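Local coordinates for protein PelA (Pseudomonas aeruginosa, PDB 5TCB) that probably cleaves glycosidic bonds with this glycoside hydrolase domain, one part of a longer protein that may also have deacetylase activity, at residues 112-117 with 155-160; 35-40 with 55-60; 233-238 with 250-255; 75-80 with 85-90. All coordinates share one frame; numbering follows the deposited sequence.

Contact 1 (112-117 with 155-160); sequences SWRAHL and LASFLA
Arg114 and Leu117 of helix 111-126 meet Ser157 and Phe158 of helix 145-165. In sequence the two helices flank strand 131-135 of the eight-stranded parallel sheet. They are consistent with outer helices of a (β/α)8 barrel. Their short segments approach to 11.3 Å between axes, with directions 30° apart. Side chains therefore bridge two backbones that stand well separated.

The polar link is made by arginine. Arg114 NH2 donates to Ser157 OG over 3.0 Å, with the serine oxygen 20° out of the guanidinium plane. The N-H...O angle of 147° makes this a bent bond. Other bonds also hold the group. Arg114 NH1 is bonded to the carbonyls of Ala154 and Leu108, and Ser157 OG also bonds to Ala154 O. Arginine and serine thus share one carbonyl in the preceding turn of helix 145-165. The arginine chain is bent at chi3 on its way to these partners.

Phe158 CB lies over one face of the guanidinium, 3.7 Å from Arg114 NH1. The ring plane is nearly perpendicular to the guanidinium, so the two do not stack; the side chains run past each other in opposite directions.

The apolar part joins Leu117 to Phe158, whose side chains cross at about a right angle. Leu117 CB reaches Phe158 CZ at 3.5 Å. One methyl, Leu117 CD1, follows at 3.7 Å from Phe158 CZ, and also lies over a face of the Trp113 indole near its rim. At the edge of the phenyl ring, Phe158 CE1 lies 3.8 Å from Arg114 O.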
loop_
_atom_site.group_PDB
_atom_site.type_symbol
_atom_site.label_atom_id
_atom_site.label_comp_id
_atom_site.label_asym_id
_atom_site.label_seq_id
_atom_site.Cartn_x
_atom_site.Cartn_y
_atom_site.Cartn_z
ATOM N N SER A 112 0.602 12.682 18.326
ATOM C CA SER A 112 1.993 12.517 17.933
ATOM C C SER A 112 2.115 11.638 16.702
ATOM O O SER A 112 3.001 11.871 15.883
ATOM C CB SER A 112 2.824 11.937 19.083
ATOM O OG SER A 112 2.330 10.674 19.491
ATOM N N TRP A 113 1.249 10.623 16.574
ATOM C CA TRP A 113 1.294 9.747 15.405
ATOM C C TRP A 113 0.799 10.477 14.168
ATOM O O TRP A 113 1.437 10.446 13.102
ATOM C CB TRP A 113 0.451 8.501 15.659
ATOM C CG TRP A 113 0.421 7.528 14.509
ATOM C CD1 TRP A 113 -0.675 7.084 13.852
ATOM C CD2 TRP A 113 1.548 6.894 13.890
ATOM N NE1 TRP A 113 -0.313 6.191 12.863
ATOM C CE2 TRP A 113 1.047 6.052 12.876
ATOM C CE3 TRP A 113 2.923 6.935 14.112
ATOM C CZ2 TRP A 113 1.878 5.290 12.055
ATOM C CZ3 TRP A 113 3.741 6.176 13.295
ATOM C CH2 TRP A 113 3.218 5.356 12.305
ATOM N N ARG A 114 -0.339 11.155 14.290
ATOM C CA ARG A 114 -0.855 11.915 13.157
ATOM C C ARG A 114 0.154 12.959 12.701
ATOM O O ARG A 114 0.392 13.123 11.493
ATOM C CB ARG A 114 -2.177 12.567 13.555
ATOM C CG ARG A 114 -3.271 11.569 13.955
ATOM C CD ARG A 114 -4.479 12.229 14.641
ATOM N NE ARG A 114 -5.317 13.005 13.723
ATOM C CZ ARG A 114 -6.365 12.525 13.045
ATOM N NH1 ARG A 114 -6.745 11.251 13.173
ATOM N NH2 ARG A 114 -7.052 13.333 12.251
ATOM N N ALA A 115 0.760 13.688 13.652
ATOM C CA ALA A 115 1.743 14.705 13.276
ATOM C C ALA A 115 2.946 14.079 12.585
ATOM O O ALA A 115 3.500 14.653 11.636
ATOM C CB ALA A 115 2.186 15.487 14.511
ATOM N N HIS A 116 3.405 12.941 13.099
ATOM C CA HIS A 116 4.525 12.233 12.499
ATOM C C HIS A 116 4.238 11.910 11.040
ATOM O O HIS A 116 5.063 12.180 10.150
ATOM C CB HIS A 116 4.795 10.960 13.309
ATOM C CG HIS A 116 5.749 10.022 12.650
ATOM N ND1 HIS A 116 7.117 10.163 12.750
ATOM C CD2 HIS A 116 5.535 8.930 11.878
ATOM C CE1 HIS A 116 7.703 9.200 12.062
ATOM N NE2 HIS A 116 6.769 8.438 11.528
ATOM N N LEU A 117 3.057 11.360 10.769
ATOM C CA LEU A 117 2.725 10.966 9.407
ATOM C C LEU A 117 2.619 12.168 8.488
ATOM O O LEU A 117 3.044 12.091 7.327
ATOM C CB LEU A 117 1.417 10.169 9.409
ATOM C CG LEU A 117 1.448 8.769 9.998
ATOM C CD1 LEU A 117 0.033 8.247 10.020
ATOM C CD2 LEU A 117 2.393 7.810 9.251
ATOM N N LEU A 155 -9.084 7.433 11.466
ATOM C CA LEU A 155 -8.402 7.160 10.209
ATOM C C LEU A 155 -8.994 8.009 9.092
ATOM O O LEU A 155 -8.253 8.632 8.319
ATOM C CB LEU A 155 -8.502 5.670 9.866
ATOM C CG LEU A 155 -7.890 5.288 8.519
ATOM C CD1 LEU A 155 -6.417 5.615 8.508
ATOM C CD2 LEU A 155 -8.086 3.793 8.262
ATOM N N ALA A 156 -10.333 8.063 8.997
ATOM C CA ALA A 156 -10.960 8.837 7.924
ATOM C C ALA A 156 -10.606 10.316 8.048
ATOM O O ALA A 156 -10.269 10.965 7.049
ATOM C CB ALA A 156 -12.476 8.623 7.925
ATOM N N SER A 157 -10.626 10.862 9.273
ATOM C CA SER A 157 -10.281 12.273 9.433
ATOM C C SER A 157 -8.810 12.523 9.139
ATOM O O SER A 157 -8.461 13.580 8.588
ATOM C CB SER A 157 -10.626 12.760 10.844
ATOM O OG SER A 157 -9.782 12.204 11.826
ATOM N N PHE A 158 -7.932 11.578 9.491
ATOM C CA PHE A 158 -6.525 11.722 9.146
ATOM C C PHE A 158 -6.328 11.766 7.636
ATOM O O PHE A 158 -5.591 12.615 7.117
ATOM C CB PHE A 158 -5.683 10.584 9.734
ATOM C CG PHE A 158 -4.305 10.582 9.176
ATOM C CD1 PHE A 158 -3.374 11.494 9.639
ATOM C CD2 PHE A 158 -3.967 9.758 8.116
ATOM C CE1 PHE A 158 -2.115 11.553 9.093
ATOM C CE2 PHE A 158 -2.685 9.824 7.549
ATOM C CZ PHE A 158 -1.781 10.726 8.036
ATOM N N LEU A 159 -6.967 10.846 6.912
ATOM C CA LEU A 159 -6.789 10.791 5.467
ATOM C C LEU A 159 -7.317 12.060 4.810
ATOM O O LEU A 159 -6.705 12.584 3.872
ATOM C CB LEU A 159 -7.459 9.543 4.886
ATOM C CG LEU A 159 -6.832 8.210 5.333
ATOM C CD1 LEU A 159 -7.716 6.994 4.984
ATOM C CD2 LEU A 159 -5.426 8.046 4.731
ATOM N N ALA A 160 -8.441 12.581 5.294
ATOM C CA ALA A 160 -8.936 13.837 4.764
ATOM C C ALA A 160 -7.956 14.981 5.032
ATOM O O ALA A 160 -7.752 15.838 4.170
ATOM C CB ALA A 160 -10.307 14.146 5.340
#

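Contact 2 (35-40 with 55-60); sequences PPLAEL and PADVGY
Leu37 on the short helix 37-40 packs against Asp57 and Tyr60 of helix 55-63. No hydrogen bond crosses between the two segments. The closer part is the leucine. Its CB is directed at the other helix, and its side chain crosses that of Asp57 at about a right angle. The methyl Leu37 CD1 is 3.4 Å from Asp57 OD1. The same methyl is 3.6 Å from Asp57 CB, so it lies against the root of the side chain as well as the carboxylate. The other oxygen, Asp57 OD2, accepts a bond from Lys54 N. This bond ties the carboxylate to the start of its own helix.

Tyr60 meets the same leucine at its CB and its carbonyl oxygen. With CG anti to the backbone N (chi1 168°), its ring extends across to helix 37-40. Leu37 O lies in the ring plane at the edge, 3.8 Å from Tyr60 CE1. Leu37 CB is 4.0 Å from that same ring carbon.

The looser side is at the far end of the tyrosine. Within the two segments, Tyr60 OH comes near the exposed Ala38, 3.6 Å from Ala38 CA and 3.9 Å from Ala38 CB. This is a surface contact. Leu40, by contrast, packs inward on strands 27-30 and 45-48. Neighbouring helices that follow successive parallel strands in this way are typical of a (β/α)8 barrel.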
loop_
_atom_site.group_PDB
_atom_site.type_symbol
_atom_site.label_atom_id
_atom_site.label_comp_id
_atom_site.label_asym_id
_atom_site.label_seq_id
_atom_site.Cartn_x
_atom_site.Cartn_y
_atom_site.Cartn_z
ATOM N N PRO A 35 16.975 -0.257 -5.975
ATOM C CA PRO A 35 15.927 -0.448 -6.985
ATOM C C PRO A 35 16.512 -0.332 -8.383
ATOM O O PRO A 35 17.335 0.558 -8.655
ATOM C CB PRO A 35 14.922 0.677 -6.691
ATOM C CG PRO A 35 15.694 1.684 -5.875
ATOM C CD PRO A 35 16.665 0.868 -5.070
ATOM N N PRO A 36 16.157 -1.242 -9.297
ATOM C CA PRO A 36 16.688 -1.148 -10.658
ATOM C C PRO A 36 15.911 -0.089 -11.420
ATOM O O PRO A 36 14.857 -0.369 -11.996
ATOM C CB PRO A 36 16.503 -2.571 -11.206
ATOM C CG PRO A 36 15.354 -3.106 -10.449
ATOM C CD PRO A 36 15.460 -2.522 -9.073
ATOM N N LEU A 37 16.421 1.148 -11.382
ATOM C CA LEU A 37 15.631 2.302 -11.789
ATOM C C LEU A 37 15.291 2.278 -13.273
ATOM O O LEU A 37 14.170 2.627 -13.658
ATOM C CB LEU A 37 16.370 3.600 -11.451
ATOM C CG LEU A 37 16.586 3.862 -9.958
ATOM C CD1 LEU A 37 17.516 5.045 -9.751
ATOM C CD2 LEU A 37 15.253 4.081 -9.241
ATOM N N ALA A 38 16.242 1.921 -14.125
ATOM C CA ALA A 38 15.958 1.891 -15.557
ATOM C C ALA A 38 14.790 0.949 -15.849
ATOM O O ALA A 38 13.862 1.285 -16.603
ATOM C CB ALA A 38 17.212 1.466 -16.326
ATOM N N GLU A 39 14.825 -0.244 -15.262
ATOM C CA GLU A 39 13.760 -1.223 -15.464
ATOM C C GLU A 39 12.439 -0.775 -14.834
ATOM O O GLU A 39 11.378 -0.893 -15.458
ATOM C CB GLU A 39 14.212 -2.579 -14.917
ATOM C CG GLU A 39 15.330 -3.219 -15.744
ATOM C CD GLU A 39 16.737 -2.794 -15.342
ATOM O OE1 GLU A 39 16.913 -1.946 -14.442
ATOM O OE2 GLU A 39 17.693 -3.327 -15.950
ATOM N N LEU A 40 12.481 -0.228 -13.625
ATOM C CA LEU A 40 11.260 0.229 -12.984
ATOM C C LEU A 40 10.623 1.386 -13.732
ATOM O O LEU A 40 9.395 1.540 -13.702
ATOM C CB LEU A 40 11.564 0.604 -11.537
ATOM C CG LEU A 40 11.830 -0.582 -10.606
ATOM C CD1 LEU A 40 12.371 -0.098 -9.293
ATOM C CD2 LEU A 40 10.538 -1.354 -10.376
ATOM N N PRO A 55 16.624 11.911 -4.046
ATOM C CA PRO A 55 15.771 12.732 -4.915
ATOM C C PRO A 55 16.139 12.665 -6.391
ATOM O O PRO A 55 15.241 12.742 -7.238
ATOM C CB PRO A 55 15.950 14.139 -4.337
ATOM C CG PRO A 55 16.224 13.893 -2.875
ATOM C CD PRO A 55 17.065 12.649 -2.843
ATOM N N ALA A 56 17.422 12.516 -6.739
ATOM C CA ALA A 56 17.780 12.404 -8.148
ATOM C C ALA A 56 17.180 11.157 -8.774
ATOM O O ALA A 56 16.866 11.144 -9.977
ATOM C CB ALA A 56 19.299 12.375 -8.312
ATOM N N ASP A 57 17.042 10.088 -7.994
ATOM C CA ASP A 57 16.446 8.872 -8.512
ATOM C C ASP A 57 14.963 9.090 -8.797
ATOM O O ASP A 57 14.421 8.591 -9.790
ATOM C CB ASP A 57 16.622 7.730 -7.498
ATOM C CG ASP A 57 18.078 7.463 -7.143
ATOM O OD1 ASP A 57 18.977 7.621 -8.012
ATOM O OD2 ASP A 57 18.327 7.076 -5.988
ATOM N N VAL A 58 14.274 9.769 -7.883
ATOM C CA VAL A 58 12.851 10.051 -8.058
ATOM C C VAL A 58 12.647 10.927 -9.284
ATOM O O VAL A 58 11.719 10.703 -10.087
ATOM C CB VAL A 58 12.293 10.714 -6.782
ATOM C CG1 VAL A 58 10.818 10.950 -6.912
ATOM C CG2 VAL A 58 12.546 9.829 -5.562
ATOM N N GLY A 59 13.509 11.934 -9.447
ATOM C CA GLY A 59 13.456 12.777 -10.628
ATOM C C GLY A 59 13.688 12.008 -11.915
ATOM O O GLY A 59 13.030 12.266 -12.922
ATOM N N TYR A 60 14.665 11.092 -11.914
ATOM C CA TYR A 60 14.912 10.250 -13.082
ATOM C C TYR A 60 13.666 9.458 -13.467
ATOM O O TYR A 60 13.298 9.393 -14.639
ATOM C CB TYR A 60 16.081 9.296 -12.811
ATOM C CG TYR A 60 16.211 8.214 -13.857
ATOM C CD1 TYR A 60 15.628 6.960 -13.677
ATOM C CD2 TYR A 60 16.913 8.468 -15.019
ATOM C CE1 TYR A 60 15.738 5.986 -14.632
ATOM C CE2 TYR A 60 17.026 7.489 -15.988
ATOM C CZ TYR A 60 16.435 6.248 -15.776
ATOM O OH TYR A 60 16.538 5.246 -16.734
#

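Contact 3 (233-238 with 250-255); sequences AIDYLP and ARLRSE
In the beta-alpha-beta unit made by strand 231-236, helix 242-254 and strand 258-262, Leu252 of the helix packs on Ala233 and Asp235 of the first strand. Strands 231-236 and 258-262 are the last two of the eight-stranded parallel sheet, consistent with a (β/α)8 barrel. Residues alternate along the strand: Ala233 and Asp235 point toward the helix, and Ile234 between them points away. Ala233 and Asp235 also share backbone bonds with strand 258-262.

The leucine meets them with its two methyls. Leu252 CD2 lies 4.1 Å from Ala233 CB, an apolar touch. The leucine also touches Pro259, so one side chain spans both strands of the unit.

Asp235 is buried, and its carboxylate is held by main-chain amides. Asp235 OD1 accepts from Ile195 N, and Asp235 OD2 accepts from His196 N and Ala197 N. Three bonds thus pin the group and satisfy its oxygens. Leucine and aspartate come from opposite directions.

Near the end of the helix, Ser254 OG donates to Arg251 O over 2.7 Å. Back at the strand, the methyl Leu252 CD1 comes to 3.9 Å from Asp235 OD2 and 4.0 Å from Asp235 CG.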
loop_
_atom_site.group_PDB
_atom_site.type_symbol
_atom_site.label_atom_id
_atom_site.label_comp_id
_atom_site.label_asym_id
_atom_site.label_seq_id
_atom_site.Cartn_x
_atom_site.Cartn_y
_atom_site.Cartn_z
ATOM N N ALA A 233 -4.362 -5.142 -8.450
ATOM C CA ALA A 233 -4.224 -6.452 -7.840
ATOM C C ALA A 233 -2.753 -6.703 -7.556
ATOM O O ALA A 233 -1.939 -6.699 -8.478
ATOM C CB ALA A 233 -4.776 -7.549 -8.752
ATOM N N ILE A 234 -2.413 -6.927 -6.287
ATOM C CA ILE A 234 -1.058 -7.321 -5.896
ATOM C C ILE A 234 -1.124 -8.798 -5.546
ATOM O O ILE A 234 -1.525 -9.175 -4.441
ATOM C CB ILE A 234 -0.511 -6.511 -4.714
ATOM C CG1 ILE A 234 -0.579 -5.023 -4.981
ATOM C CG2 ILE A 234 0.949 -6.913 -4.480
ATOM C CD1 ILE A 234 -0.293 -4.170 -3.700
ATOM N N ASP A 235 -0.720 -9.639 -6.499
ATOM C CA ASP A 235 -0.677 -11.078 -6.331
ATOM C C ASP A 235 0.771 -11.547 -6.234
ATOM O O ASP A 235 1.713 -10.843 -6.599
ATOM C CB ASP A 235 -1.403 -11.776 -7.490
ATOM C CG ASP A 235 -2.920 -11.784 -7.308
ATOM O OD1 ASP A 235 -3.457 -10.831 -6.686
ATOM O OD2 ASP A 235 -3.559 -12.745 -7.782
ATOM N N TYR A 236 0.936 -12.767 -5.728
ATOM C CA TYR A 236 2.250 -13.263 -5.336
ATOM C C TYR A 236 2.508 -14.623 -5.963
ATOM O O TYR A 236 1.753 -15.574 -5.720
ATOM C CB TYR A 236 2.349 -13.338 -3.805
ATOM C CG TYR A 236 2.318 -11.973 -3.171
ATOM C CD1 TYR A 236 1.203 -11.545 -2.475
ATOM C CD2 TYR A 236 3.405 -11.123 -3.274
ATOM C CE1 TYR A 236 1.184 -10.272 -1.888
ATOM C CE2 TYR A 236 3.390 -9.842 -2.719
ATOM C CZ TYR A 236 2.281 -9.444 -2.020
ATOM O OH TYR A 236 2.293 -8.188 -1.443
ATOM N N LEU A 237 3.585 -14.706 -6.762
ATOM C CA LEU A 237 4.112 -15.964 -7.292
ATOM C C LEU A 237 5.628 -15.879 -7.231
ATOM O O LEU A 237 6.194 -14.799 -7.440
ATOM C CB LEU A 237 3.675 -16.253 -8.735
ATOM C CG LEU A 237 2.221 -16.678 -8.912
ATOM C CD1 LEU A 237 1.874 -16.740 -10.389
ATOM C CD2 LEU A 237 1.955 -18.038 -8.250
ATOM N N PRO A 238 6.307 -16.990 -6.967
ATOM C CA PRO A 238 7.763 -16.948 -6.807
ATOM C C PRO A 238 8.471 -16.785 -8.141
ATOM O O PRO A 238 7.873 -16.987 -9.210
ATOM C CB PRO A 238 8.078 -18.310 -6.164
ATOM C CG PRO A 238 7.018 -19.216 -6.707
ATOM C CD PRO A 238 5.770 -18.338 -6.720
ATOM N N ALA A 250 -2.188 -11.532 -17.272
ATOM C CA ALA A 250 -3.175 -11.436 -18.352
ATOM C C ALA A 250 -4.576 -11.733 -17.842
ATOM O O ALA A 250 -5.542 -11.040 -18.187
ATOM C CB ALA A 250 -2.810 -12.387 -19.486
ATOM N N ARG A 251 -4.699 -12.730 -16.974
ATOM C CA ARG A 251 -5.996 -13.066 -16.394
ATOM C C ARG A 251 -6.560 -11.880 -15.615
ATOM O O ARG A 251 -7.726 -11.502 -15.783
ATOM C CB ARG A 251 -5.803 -14.293 -15.509
ATOM C CG ARG A 251 -7.048 -14.966 -15.050
ATOM C CD ARG A 251 -6.682 -16.181 -14.233
ATOM N NE ARG A 251 -7.790 -16.597 -13.386
ATOM C CZ ARG A 251 -7.660 -17.310 -12.273
ATOM N NH1 ARG A 251 -6.460 -17.692 -11.853
ATOM N NH2 ARG A 251 -8.739 -17.633 -11.577
ATOM N N LEU A 252 -5.725 -11.250 -14.795
ATOM C CA LEU A 252 -6.182 -10.143 -13.963
ATOM C C LEU A 252 -6.589 -8.936 -14.809
ATOM O O LEU A 252 -7.592 -8.273 -14.512
ATOM C CB LEU A 252 -5.081 -9.783 -12.952
ATOM C CG LEU A 252 -4.906 -10.855 -11.859
ATOM C CD1 LEU A 252 -3.578 -10.708 -11.125
ATOM C CD2 LEU A 252 -6.053 -10.796 -10.864
ATOM N N ARG A 253 -5.847 -8.646 -15.884
ATOM C CA ARG A 253 -6.261 -7.568 -16.785
ATOM C C ARG A 253 -7.617 -7.853 -17.420
ATOM O O ARG A 253 -8.459 -6.952 -17.511
ATOM C CB ARG A 253 -5.175 -7.322 -17.843
ATOM C CG ARG A 253 -3.986 -6.580 -17.274
ATOM C CD ARG A 253 -2.926 -6.269 -18.309
ATOM N NE ARG A 253 -1.833 -5.535 -17.672
ATOM C CZ ARG A 253 -1.782 -4.213 -17.556
ATOM N NH1 ARG A 253 -2.758 -3.447 -18.028
ATOM N NH2 ARG A 253 -0.767 -3.668 -16.908
ATOM N N SER A 254 -7.851 -9.094 -17.865
ATOM C CA SER A 254 -9.144 -9.423 -18.458
ATOM C C SER A 254 -10.280 -9.286 -17.457
ATOM O O SER A 254 -11.423 -9.050 -17.862
ATOM C CB SER A 254 -9.134 -10.846 -19.031
ATOM O OG SER A 254 -9.285 -11.830 -18.006
ATOM N N GLU A 255 -9.977 -9.368 -16.163
ATOM C CA GLU A 255 -10.962 -9.190 -15.107
ATOM C C GLU A 255 -11.053 -7.751 -14.611
ATOM O O GLU A 255 -11.789 -7.487 -13.652
ATOM C CB GLU A 255 -10.630 -10.135 -13.951
ATOM C CG GLU A 255 -10.734 -11.594 -14.375
ATOM C CD GLU A 255 -10.216 -12.573 -13.346
ATOM O OE1 GLU A 255 -9.746 -12.139 -12.279
ATOM O OE2 GLU A 255 -10.266 -13.791 -13.619
#

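Contact 4 (75-80 with 85-90); sequences GEFDGD and ADSGLA
Phe77 on strand 76-78 reaches across to Ser87 and Leu89, which lie around the end of helix 81-86. The strand pairs antiparallel with strand 103-105. This small two-stranded sheet and the short helix both belong to the long connection between strands 67-73 and 131-135 of the parallel sheet. That sheet is consistent with a (β/α)8 barrel.

The backbone turn comes first. The helix closes in a Schellman motif at Gly88, which has a positive phi of 77°. One bond within it, Gly88 N to Ala85 O, is weak. Ser87 and Leu89, on either side of Gly88 in sequence, both point toward the strand.

Polar bonds stay within the helix end. Ser87 OG is bonded to Ile84 O and, more weakly, to Ala83 O. These bonds hold the serine hydroxyl at its own helix, and no hydrogen bond crosses to the strand segment.

Van der Waals contact does the joining. Phe77 holds its ring opposite the backbone nitrogen (chi1 -179°), extended from the strand toward the turn. The phenylalanine and Leu89 side chains cross at about a right angle. A single methyl, Leu89 CD1, makes the contact, 3.9 Å from Phe77 CE1 and equally far from Phe77 CD1. Phe77 and Leu89 both also touch Met106 and Trp113, so the turn and the strand rest together on helix 111-126 through Trp113 and on the loop at Met106. At the far end of the ring, Phe77 CZ lies 3.9 Å from Ser87 OG and 4.0 Å from Ser87 CB.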
loop_
_atom_site.group_PDB
_atom_site.type_symbol
_atom_site.label_atom_id
_atom_site.label_comp_id
_atom_site.label_asym_id
_atom_site.label_seq_id
_atom_site.Cartn_x
_atom_site.Cartn_y
_atom_site.Cartn_z
ATOM N N GLY A 75 -1.252 2.779 9.601
ATOM C CA GLY A 75 -1.794 2.153 10.798
ATOM C C GLY A 75 -0.789 1.549 11.758
ATOM O O GLY A 75 -1.137 1.210 12.898
ATOM N N GLU A 76 0.457 1.396 11.316
ATOM C CA GLU A 76 1.479 0.687 12.068
ATOM C C GLU A 76 2.802 1.411 11.927
ATOM O O GLU A 76 3.090 1.993 10.880
ATOM C CB GLU A 76 1.657 -0.757 11.547
ATOM C CG GLU A 76 0.436 -1.617 11.725
ATOM C CD GLU A 76 0.608 -3.042 11.241
ATOM O OE1 GLU A 76 1.738 -3.444 10.853
ATOM O OE2 GLU A 76 -0.416 -3.757 11.245
ATOM N N PHE A 77 3.599 1.347 12.978
ATOM C CA PHE A 77 4.991 1.758 12.935
ATOM C C PHE A 77 5.883 0.529 12.841
ATOM O O PHE A 77 5.830 -0.356 13.707
ATOM C CB PHE A 77 5.324 2.566 14.178
ATOM C CG PHE A 77 6.734 3.077 14.236
ATOM C CD1 PHE A 77 7.086 4.219 13.540
ATOM C CD2 PHE A 77 7.692 2.414 14.964
ATOM C CE1 PHE A 77 8.368 4.705 13.602
ATOM C CE2 PHE A 77 8.985 2.898 15.027
ATOM C CZ PHE A 77 9.312 4.047 14.344
ATOM N N ASP A 78 6.754 0.520 11.838
ATOM C CA ASP A 78 7.694 -0.579 11.629
ATOM C C ASP A 78 8.982 -0.275 12.375
ATOM O O ASP A 78 9.717 0.648 12.009
ATOM C CB ASP A 78 7.970 -0.770 10.141
ATOM N N GLY A 79 9.260 -1.051 13.416
ATOM C CA GLY A 79 10.508 -0.929 14.134
ATOM C C GLY A 79 10.589 -1.808 15.363
ATOM O O GLY A 79 9.565 -2.261 15.881
ATOM N N ASP A 80 11.807 -2.064 15.835
ATOM C CA ASP A 80 11.983 -2.725 17.116
ATOM C C ASP A 80 11.465 -1.829 18.238
ATOM O O ASP A 80 11.268 -0.623 18.065
ATOM C CB ASP A 80 13.457 -3.066 17.352
ATOM N N ALA A 85 10.749 3.628 20.655
ATOM C CA ALA A 85 11.122 4.494 21.769
ATOM C C ALA A 85 12.005 5.641 21.288
ATOM O O ALA A 85 11.791 6.804 21.651
ATOM C CB ALA A 85 11.821 3.681 22.856
ATOM N N ASP A 86 12.995 5.333 20.450
ATOM C CA ASP A 86 13.863 6.382 19.924
ATOM C C ASP A 86 13.079 7.448 19.167
ATOM O O ASP A 86 13.484 8.615 19.140
ATOM C CB ASP A 86 14.930 5.768 19.017
ATOM N N SER A 87 11.954 7.074 18.556
ATOM C CA SER A 87 11.245 7.963 17.643
ATOM C C SER A 87 10.369 8.995 18.339
ATOM O O SER A 87 9.857 9.893 17.660
ATOM C CB SER A 87 10.366 7.137 16.705
ATOM O OG SER A 87 9.440 6.358 17.453
ATOM N N GLY A 88 10.152 8.877 19.647
ATOM C CA GLY A 88 9.225 9.751 20.341
ATOM C C GLY A 88 7.764 9.427 20.141
ATOM O O GLY A 88 6.909 10.261 20.459
ATOM N N LEU A 89 7.443 8.244 19.635
ATOM C CA LEU A 89 6.068 7.885 19.310
ATOM C C LEU A 89 5.447 6.904 20.302
ATOM O O LEU A 89 4.313 6.472 20.090
ATOM C CB LEU A 89 6.023 7.300 17.898
ATOM C CG LEU A 89 6.489 8.282 16.826
ATOM C CD1 LEU A 89 6.631 7.594 15.482
ATOM C CD2 LEU A 89 5.539 9.463 16.708
ATOM N N ALA A 90 6.144 6.577 21.393
ATOM C CA ALA A 90 5.707 5.489 22.263
ATOM C C ALA A 90 4.281 5.682 22.763
ATOM O O ALA A 90 3.514 4.713 22.850
ATOM C CB ALA A 90 6.655 5.358 23.455
#

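Overall arrangement
Contact 3 is buried, contacts 1 and 4 are partly buried, and contact 2 lies at the surface. Contacts 1 and 4 have centres about 15 Å apart. They touch through helix 111-126, where Trp113 meets Glu76 and Phe77, and Ser112 and His116 meet Leu89. Contact 3 stands across the chain's centre from both. Contact 2 touches none of the others. Contacts 1 and 2 join helix to helix, contact 3 strand to helix, and contact 4 a side strand to a helix end. A hydrogen bond crosses in contact 1 alone. Buried contact 3 sets a leucine against an aspartate held by main-chain amides. Surface contact 2 sets one beside an acid and a tyrosine.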